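Local coordinates for protein gamma-glutamyltranspeptidase (PDB 6J3A) that probably cleaves or transfers gamma-glutamyl groups, as an LmbA-like gamma-glutamyltranspeptidase homologue of the Ntn-hydrolase superfamily, at residues G59-L64 / D113-L118; A435-G440 / T481-S486. All blocks are in the same frame, centred on the assembly; numbering follows the deposited sequence.

Interaction 1: residues G59-L64 / D113-L118; sequences GEVPIL and DAWMLL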
loop_
_atom_site.group_PDB
_atom_site.type_symbol
_atom_site.label_atom_id
_atom_site.label_comp_id
_atom_site.label_asym_id
_atom_site.label_seq_id
_atom_site.Cartn_x
_atom_site.Cartn_y
_atom_site.Cartn_z
ATOM N N GLY A 59 6.367 -8.784 -25.924
ATOM C CA GLY A 59 7.675 -8.699 -25.288
ATOM C C GLY A 59 8.126 -10.043 -24.730
ATOM O O GLY A 59 7.863 -11.098 -25.322
ATOM N N GLU A 60 8.788 -9.991 -23.574
ATOM C CA GLU A 60 9.500 -11.132 -22.988
ATOM C C GLU A 60 9.273 -11.211 -21.509
ATOM O O GLU A 60 8.842 -10.244 -20.903
ATOM C CB GLU A 60 11.008 -10.969 -23.163
ATOM C CG GLU A 60 11.434 -10.793 -24.597
ATOM C CD GLU A 60 11.706 -9.378 -25.037
ATOM O OE1 GLU A 60 11.894 -9.247 -26.251
ATOM O OE2 GLU A 60 11.739 -8.423 -24.228
ATOM N N VAL A 61 9.622 -12.357 -20.931
ATOM C CA VAL A 61 9.641 -12.523 -19.484
ATOM C C VAL A 61 10.454 -13.764 -19.081
ATOM O O VAL A 61 10.213 -14.848 -19.600
ATOM C CB VAL A 61 8.207 -12.592 -18.888
ATOM C CG1 VAL A 61 7.430 -13.802 -19.386
ATOM C CG2 VAL A 61 8.260 -12.593 -17.371
ATOM N N PRO A 62 11.441 -13.600 -18.180
ATOM C CA PRO A 62 11.930 -14.729 -17.371
ATOM C C PRO A 62 11.060 -14.923 -16.135
ATOM O O PRO A 62 10.777 -13.955 -15.440
ATOM C CB PRO A 62 13.345 -14.302 -16.939
ATOM C CG PRO A 62 13.611 -12.985 -17.581
ATOM C CD PRO A 62 12.306 -12.417 -18.046
ATOM N N ILE A 63 10.653 -16.156 -15.857
ATOM C CA ILE A 63 9.883 -16.449 -14.651
ATOM C C ILE A 63 10.654 -17.428 -13.769
ATOM O O ILE A 63 11.074 -18.483 -14.236
ATOM C CB ILE A 63 8.502 -17.041 -14.984
ATOM C CG1 ILE A 63 7.776 -16.172 -16.020
ATOM C CG2 ILE A 63 7.659 -17.169 -13.715
ATOM C CD1 ILE A 63 6.579 -16.854 -16.652
ATOM N N LEU A 64 10.837 -17.059 -12.502
ATOM C CA LEU A 64 11.373 -17.956 -11.484
ATOM C C LEU A 64 10.234 -18.472 -10.634
ATOM O O LEU A 64 9.543 -17.686 -9.995
ATOM C CB LEU A 64 12.347 -17.217 -10.580
ATOM C CG LEU A 64 13.789 -17.162 -11.060
ATOM C CD1 LEU A 64 14.544 -16.111 -10.270
ATOM C CD2 LEU A 64 14.455 -18.519 -10.904
ATOM N N ASP A 113 3.639 -17.145 -24.703
ATOM C CA ASP A 113 3.741 -18.603 -24.565
ATOM C C ASP A 113 4.199 -19.008 -23.160
ATOM O O ASP A 113 3.717 -20.000 -22.610
ATOM C CB ASP A 113 4.678 -19.207 -25.609
ATOM C CG ASP A 113 4.472 -20.705 -25.768
ATOM O OD1 ASP A 113 3.400 -21.111 -26.285
ATOM O OD2 ASP A 113 5.366 -21.487 -25.359
ATOM N N ALA A 114 5.116 -18.226 -22.592
ATOM C CA ALA A 114 5.591 -18.432 -21.232
ATOM C C ALA A 114 4.474 -18.381 -20.198
ATOM O O ALA A 114 4.381 -19.266 -19.358
ATOM C CB ALA A 114 6.669 -17.417 -20.889
ATOM N N TRP A 115 3.628 -17.357 -20.260
ATOM C CA TRP A 115 2.494 -17.242 -19.331
ATOM C C TRP A 115 1.460 -18.347 -19.559
ATOM O O TRP A 115 0.787 -18.779 -18.617
ATOM C CB TRP A 115 1.818 -15.868 -19.452
ATOM C CG TRP A 115 2.666 -14.717 -18.986
ATOM C CD1 TRP A 115 3.069 -13.635 -19.723
ATOM C CD2 TRP A 115 3.212 -14.531 -17.675
ATOM N NE1 TRP A 115 3.832 -12.786 -18.950
ATOM C CE2 TRP A 115 3.937 -13.316 -17.692
ATOM C CE3 TRP A 115 3.156 -15.271 -16.488
ATOM C CZ2 TRP A 115 4.596 -12.827 -16.571
ATOM C CZ3 TRP A 115 3.813 -14.780 -15.369
ATOM C CH2 TRP A 115 4.527 -13.569 -15.420
ATOM N N MET A 116 1.331 -18.790 -20.807
ATOM C CA MET A 116 0.430 -19.884 -21.137
ATOM C C MET A 116 0.959 -21.174 -20.550
ATOM O O MET A 116 0.190 -21.972 -20.039
ATOM C CB MET A 116 0.265 -20.044 -22.655
ATOM C CG MET A 116 -0.594 -18.997 -23.344
ATOM S SD MET A 116 -2.141 -18.593 -22.516
ATOM C CE MET A 116 -1.618 -17.153 -21.588
ATOM N N LEU A 117 2.271 -21.378 -20.643
ATOM C CA LEU A 117 2.894 -22.569 -20.065
ATOM C C LEU A 117 2.708 -22.597 -18.558
ATOM O O LEU A 117 2.335 -23.626 -17.992
ATOM C CB LEU A 117 4.394 -22.653 -20.382
ATOM C CG LEU A 117 4.864 -23.665 -21.435
ATOM C CD1 LEU A 117 6.379 -23.745 -21.398
ATOM C CD2 LEU A 117 4.301 -25.068 -21.259
ATOM N N LEU A 118 2.978 -21.461 -17.922
ATOM C CA LEU A 118 2.800 -21.326 -16.482
ATOM C C LEU A 118 1.378 -21.685 -16.065
ATOM O O LEU A 118 1.170 -22.534 -15.204
ATOM C CB LEU A 118 3.149 -19.911 -16.025
ATOM C CG LEU A 118 3.324 -19.759 -14.506
ATOM C CD1 LEU A 118 4.543 -20.498 -13.969
ATOM C CD2 LEU A 118 3.428 -18.291 -14.147
#
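Val-61 meets Trp-115 with both methyls because its first torsion, 63°, sets CG1 between the backbone N and the carbonyl carbon and leaves CG2 anti to the backbone N. On Ile-63, CG1 is anti to the carbonyl carbon and CD1 continues in an extended chain toward the helix. These residues lie on strand 61-66, and their partners lie on helix 111-122. The strand and helix segments run at 24° to each other, with their axes 9.4 Å apart at closest approach.

The indole of Trp-115 receives both strand side chains on one face. Ile-63 CD1 sits over the six-membered ring, 3.9 Å from its centroid and 20° off the normal, a CH-pi contact. Ile-63 CD1 is displaced toward the rim and is nearest to Trp-115 CZ3, at 3.7 Å. Val-61 CG1 lies over the same face at the pyrrole side, 3.8 Å from Trp-115 NE1. Val-61 CG2 approaches obliquely and is 3.8 Å from Trp-115 CZ2. The valine and tryptophan side chains cross at about a right angle.

Ala-114 packs against the strand side chains, its CB 4.0 Å from Val-61 CG1. One turn further along, Leu-118 CD2 reaches Ile-63 CD1 at 4.3 Å. Val-41 and Ala-44 of helix 36-50 also touch Trp-115. On the strand, Pro-62 points away from the helix and packs on Leu-483 and Pro-485.

The arrangement joins an outer helical layer to a beta layer, as in the alpha-beta-beta-alpha sandwich of Ntn hydrolases. All five touching residues are buried. The Gly-59 backbone is hydrogen-bonded to Gly-110 and Ala-111 at the helix start. Between the side chains of the two segments, shape and hydrophobic burial make the contact.

Interaction 2: residues A435-G440 / T481-S486; sequences AATPSG and TTLTPS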
loop_
_atom_site.group_PDB
_atom_site.type_symbol
_atom_site.label_atom_id
_atom_site.label_comp_id
_atom_site.label_asym_id
_atom_site.label_seq_id
_atom_site.Cartn_x
_atom_site.Cartn_y
_atom_site.Cartn_z
ATOM N N ALA A 435 8.493 -15.169 -9.194
ATOM C CA ALA A 435 9.106 -13.851 -9.438
ATOM C C ALA A 435 9.329 -13.711 -10.939
ATOM O O ALA A 435 10.026 -14.534 -11.536
ATOM C CB ALA A 435 10.425 -13.708 -8.693
ATOM N N ALA A 436 8.732 -12.687 -11.545
ATOM C CA ALA A 436 8.786 -12.516 -12.999
ATOM C C ALA A 436 9.140 -11.089 -13.330
ATOM O O ALA A 436 8.663 -10.164 -12.681
ATOM C CB ALA A 436 7.453 -12.877 -13.632
ATOM N N THR A 437 9.941 -10.921 -14.374
ATOM C CA THR A 437 10.373 -9.612 -14.835
ATOM C C THR A 437 9.927 -9.455 -16.284
ATOM O O THR A 437 10.723 -9.653 -17.184
ATOM C CB THR A 437 11.907 -9.493 -14.690
ATOM O OG1 THR A 437 12.265 -9.664 -13.316
ATOM C CG2 THR A 437 12.429 -8.144 -15.147
ATOM N N PRO A 438 8.634 -9.135 -16.521
ATOM C CA PRO A 438 8.185 -8.965 -17.901
ATOM C C PRO A 438 8.525 -7.599 -18.486
ATOM O O PRO A 438 8.515 -6.595 -17.780
ATOM C CB PRO A 438 6.671 -9.153 -17.805
ATOM C CG PRO A 438 6.346 -8.670 -16.448
ATOM C CD PRO A 438 7.496 -9.095 -15.587
ATOM N N SER A 439 8.800 -7.581 -19.784
ATOM C CA SER A 439 9.308 -6.397 -20.452
ATOM C C SER A 439 9.132 -6.527 -21.950
ATOM O O SER A 439 8.694 -7.563 -22.443
ATOM C CB SER A 439 10.792 -6.235 -20.127
ATOM O OG SER A 439 11.328 -5.047 -20.683
ATOM N N GLY A 440 9.475 -5.455 -22.659
ATOM C CA GLY A 440 9.470 -5.433 -24.120
ATOM C C GLY A 440 8.087 -5.288 -24.721
ATOM O O GLY A 440 7.074 -5.565 -24.067
ATOM N N THR A 481 19.821 -10.841 -22.339
ATOM C CA THR A 481 18.680 -10.035 -21.866
ATOM C C THR A 481 18.917 -9.471 -20.459
ATOM O O THR A 481 19.507 -10.151 -19.605
ATOM C CB THR A 481 17.361 -10.846 -21.958
ATOM O OG1 THR A 481 16.240 -9.983 -21.755
ATOM C CG2 THR A 481 17.302 -12.003 -20.970
ATOM N N THR A 482 18.480 -8.227 -20.232
ATOM C CA THR A 482 18.641 -7.571 -18.915
ATOM C C THR A 482 17.667 -8.078 -17.838
ATOM O O THR A 482 17.888 -7.863 -16.647
ATOM C CB THR A 482 18.509 -6.040 -19.003
ATOM O OG1 THR A 482 17.360 -5.697 -19.786
ATOM C CG2 THR A 482 19.761 -5.443 -19.617
ATOM N N LEU A 483 16.614 -8.767 -18.274
ATOM C CA LEU A 483 15.526 -9.218 -17.415
ATOM C C LEU A 483 16.006 -10.317 -16.482
ATOM O O LEU A 483 16.461 -11.365 -16.936
ATOM C CB LEU A 483 14.369 -9.734 -18.272
ATOM C CG LEU A 483 13.959 -8.827 -19.450
ATOM C CD1 LEU A 483 12.678 -9.356 -20.077
ATOM C CD2 LEU A 483 13.843 -7.349 -19.059
ATOM N N THR A 484 15.873 -10.080 -15.180
ATOM C CA THR A 484 16.530 -10.904 -14.196
ATOM C C THR A 484 15.818 -10.926 -12.842
ATOM O O THR A 484 16.222 -10.238 -11.895
ATOM C CB THR A 484 18.014 -10.505 -14.050
ATOM O OG1 THR A 484 18.605 -11.288 -13.014
ATOM C CG2 THR A 484 18.193 -9.004 -13.760
ATOM N N PRO A 485 14.772 -11.760 -12.727
ATOM C CA PRO A 485 14.142 -11.946 -11.417
ATOM C C PRO A 485 15.012 -12.777 -10.470
ATOM O O PRO A 485 15.992 -13.392 -10.904
ATOM C CB PRO A 485 12.833 -12.679 -11.746
ATOM C CG PRO A 485 13.084 -13.366 -13.040
ATOM C CD PRO A 485 14.182 -12.632 -13.759
ATOM N N SER A 486 14.630 -12.808 -9.198
ATOM C CA SER A 486 15.377 -13.522 -8.159
ATOM C C SER A 486 14.454 -14.321 -7.264
ATOM O O SER A 486 13.302 -13.934 -7.022
ATOM C CB SER A 486 16.151 -12.547 -7.270
ATOM O OG SER A 486 16.918 -11.638 -8.038
#
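The pyrrolidine ring of Pro-485 lies between Thr-437 and Leu-64. Thr-437 OG1 stands over one face, 3.4 Å from Pro-485 CB. Leu-64 CD1 lies over the opposite face. Ala-435 O is nearly level with the ring, beside CB and CG, and is 3.4 Å from Pro-485 CB. The motif is consistent with the interface between the two facing beta layers of an Ntn-hydrolase sandwich. Ala-435 lies in the end part of strand 433-436, which closes with Ala-436. Ser-486 begins strand 486-490, and the connecting loops continue the contact. The touching parts run nearly antiparallel, 171° apart. They meet by side chains packing on side chains and on backbone oxygens, and are not paired as strands.

Thr-437 points its side chain into the 481-486 segment. OG1 is anti to its own carbonyl carbon (chi1 -60°), which puts it over one face of the proline ring. Thr-437 OG1 is 3.3 Å from Pro-485 N, but that nitrogen has no hydrogen to give, so this is close packing only. CG2 turns the other way, over the backbone at Leu-483 and Thr-484. Thr-484 itself points away, and its OG1 bonds to Lys-272 and Asp-507.

Ala-435 CB packs 3.3 Å from Ser-486 O and also touches Ala-497 of strand 493-499. At the far end, Ser-439 turns CB to the methyls of Leu-483. Ser-439 OG is hydrogen-bonded to Thr-421 OG1 and to Arg-459 NH2. Leu-483 also reaches back to Thr-437, with CD1 3.5 Å from Thr-437 O. Its other methyl, Leu-483 CD2, rests 3.4 Å from Ser-439 CB.

Interactions 1 and 2 have centres about 10 Å apart and meet along neighbouring strands 61-66 and 433-436. Glu-60 N probably bonds to Ser-439 O at 2.7 Å, and Leu-64 N to Ala-435 O at 2.8 Å. Between these bonds, Pro-62 CD packs 3.3 Å from Thr-437 O. The shared beta layer thus carries the helix of interaction 1 on one side and the 481-486 segment on the other. Arg-459 is salt-bridged to Glu-60 and hydrogen-bonded to Ser-439. Thr-421, bonded to Ser-439 and touched by the Thr-437 side chain, is the first modelled residue after the gap 384-420, a position consistent with the chain start of a processed Ntn hydrolase.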